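Local coordinates for protein putative dehydrogenase (Amycolatopsis orientalis, PDB 5A9T) that reduces imines to amines with NADPH, as an imine reductase, and binds the amine (1R)-1-methyl-1,2,3,4-tetrahydroisoquinoline, at residues A[138-141]-A[142-145]. Numbering follows the deposited sequence.
Sequences SGSA and EVFE
Ser-140 is the N-cap of helix 141-152, on the evidence of a nearly straight bond from Val-143 N to its OG (3.0 Å, N-H...O 168°). The serine's chi1 of 172° sets OG opposite the backbone N and beside the carbonyl carbon, facing the amide of Val-143. The hydroxyl is also a donor, in a weak bond to Glu-142 OE1 at 3.4 Å. Glu-142 bends at chi2 (65°), which folds its carboxylate back over the helix start, where a water accepts from Ala-141 N and donates to OE1, each at 2.9 Å. A carboxylate beside these first amides would probably be favoured by the helix dipole. Replacing Ser-140 with an alanine is likely to leave Val-143 N without its capping acceptor and to remove the weak hydroxyl link to Glu-142 OE1.

Two i to i+4 backbone bonds open the helix: Phe-144 N reaches Ser-140 O at 3.1 Å, and Glu-145 N reaches Ala-141 O at 2.9 Å.

Nonpolar contact is modest. Val-143 lays CG2 alongside the serine, 3.8 Å from Ser-140 CB.

The turn joins strand 134-139 to helix 141-152 in a beta-alpha-beta unit of the Rossmann-type NADP-binding domain, away from the cofactor residues. Val-143 and Phe-144 pack on Leu-117 of strand 115-121, while Phe-144 also meets His-159 and Pro-157 of strand 156-161.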
ATOM      1  N   SER A 138     -17.676  -9.045 -14.813  1.00 15.02           N
ATOM      2  CA  SER A 138     -18.046 -10.390 -14.426  1.00 16.37           C
ATOM      3  C   SER A 138     -19.442 -10.729 -14.957  1.00 17.10           C
ATOM      4  O   SER A 138     -20.344  -9.909 -14.956  1.00 18.40           O
ATOM      5  CB  SER A 138     -17.851 -10.579 -12.855  1.00 15.83           C
ATOM      6  OG  SER A 138     -18.651  -9.759 -12.156  1.00 18.23           O
ATOM      7  N   GLY A 139     -19.576 -11.998 -15.325  1.00 19.29           N
ATOM      8  CA  GLY A 139     -20.850 -12.475 -15.943  1.00 19.25           C
ATOM      9  C   GLY A 139     -20.499 -13.181 -17.200  1.00 18.89           C
ATOM     10  O   GLY A 139     -19.451 -13.678 -17.438  1.00 20.11           O
ATOM     11  N   SER A 140     -21.464 -13.082 -18.122  1.00 20.19           N
ATOM     12  CA  SER A 140     -21.290 -13.840 -19.363  1.00 21.88           C
ATOM     13  C   SER A 140     -19.996 -13.641 -20.168  1.00 20.79           C
ATOM     14  O   SER A 140     -19.689 -12.557 -20.576  1.00 20.33           O
ATOM     15  CB  SER A 140     -22.483 -13.511 -20.220  1.00 25.22           C
ATOM     16  OG  SER A 140     -22.307 -14.053 -21.534  1.00 25.00           O
ATOM     17  N   ALA A 141     -19.268 -14.723 -20.351  1.00 20.11           N
ATOM     18  CA  ALA A 141     -18.109 -14.728 -21.169  1.00 20.70           C
ATOM     19  C   ALA A 141     -18.425 -14.407 -22.655  1.00 20.45           C
ATOM     20  O   ALA A 141     -17.655 -13.768 -23.336  1.00 21.12           O
ATOM     21  CB  ALA A 141     -17.328 -16.008 -21.085  1.00 23.54           C
ATOM     22  N   GLU A 142     -19.582 -14.872 -23.090  1.00 23.48           N
ATOM     23  CA  GLU A 142     -20.017 -14.604 -24.485  1.00 22.01           C
ATOM     24  C   GLU A 142     -20.301 -13.170 -24.729  1.00 19.36           C
ATOM     25  O   GLU A 142     -19.903 -12.596 -25.742  1.00 20.21           O
ATOM     26  CB  GLU A 142     -21.291 -15.437 -24.808  1.00 22.37           C
ATOM     27  CG  GLU A 142     -21.107 -16.950 -24.836  1.00 29.94           C
ATOM     28  CD  GLU A 142     -20.733 -17.565 -23.486  1.00 36.48           C
ATOM     29  OE1 GLU A 142     -21.299 -17.196 -22.393  1.00 35.32           O
ATOM     30  OE2 GLU A 142     -19.769 -18.320 -23.558  1.00 45.88           O
ATOM     31  N   VAL A 143     -20.971 -12.536 -23.759  1.00 19.31           N
ATOM     32  CA  VAL A 143     -21.235 -11.120 -23.848  1.00 17.91           C
ATOM     33  C   VAL A 143     -19.951 -10.295 -23.861  1.00 16.16           C
ATOM     34  O   VAL A 143     -19.749  -9.385 -24.586  1.00 16.93           O
ATOM     35  CB  VAL A 143     -22.227 -10.492 -22.768  1.00 19.98           C
ATOM     36  CG1 VAL A 143     -22.259  -9.001 -22.732  1.00 20.99           C
ATOM     37  CG2 VAL A 143     -23.638 -11.124 -22.881  1.00 22.09           C
ATOM     38  N   PHE A 144     -19.064 -10.662 -22.923  1.00 16.56           N
ATOM     39  CA  PHE A 144     -17.809 -10.037 -22.903  1.00 17.22           C
ATOM     40  C   PHE A 144     -17.053 -10.138 -24.264  1.00 16.63           C
ATOM     41  O   PHE A 144     -16.550  -9.149 -24.738  1.00 18.10           O
ATOM     42  CB  PHE A 144     -16.888 -10.574 -21.717  1.00 17.08           C
ATOM     43  CG  PHE A 144     -15.580  -9.884 -21.568  1.00 16.13           C
ATOM     44  CD1 PHE A 144     -15.495  -8.731 -20.857  1.00 17.38           C
ATOM     45  CD2 PHE A 144     -14.444 -10.415 -22.117  1.00 18.38           C
ATOM     46  CE1 PHE A 144     -14.305  -8.074 -20.670  1.00 18.47           C
ATOM     47  CE2 PHE A 144     -13.258  -9.730 -22.045  1.00 18.45           C
ATOM     48  CZ  PHE A 144     -13.176  -8.563 -21.304  1.00 20.01           C
ATOM     49  N   GLU A 145     -16.985 -11.367 -24.781  1.00 17.66           N
ATOM     50  CA  GLU A 145     -16.345 -11.515 -26.092  1.00 21.18           C
ATOM     51  C   GLU A 145     -17.004 -10.694 -27.201  1.00 17.50           C
ATOM     52  O   GLU A 145     -16.326 -10.086 -28.016  1.00 19.82           O
ATOM     53  CB  GLU A 145     -16.250 -12.996 -26.503  1.00 24.12           C
ATOM     54  CG  GLU A 145     -15.219 -13.757 -25.665  1.00 34.44           C
ATOM     55  CD  GLU A 145     -13.799 -13.105 -25.712  1.00 36.20           C
ATOM     56  OE1 GLU A 145     -13.294 -12.865 -26.848  1.00 41.25           O
ATOM     57  OE2 GLU A 145     -13.203 -12.767 -24.635  1.00 33.61           O
TER
HETATM   58  O   HOH W   1     -20.051 -17.495 -19.840  1.00 29.19           O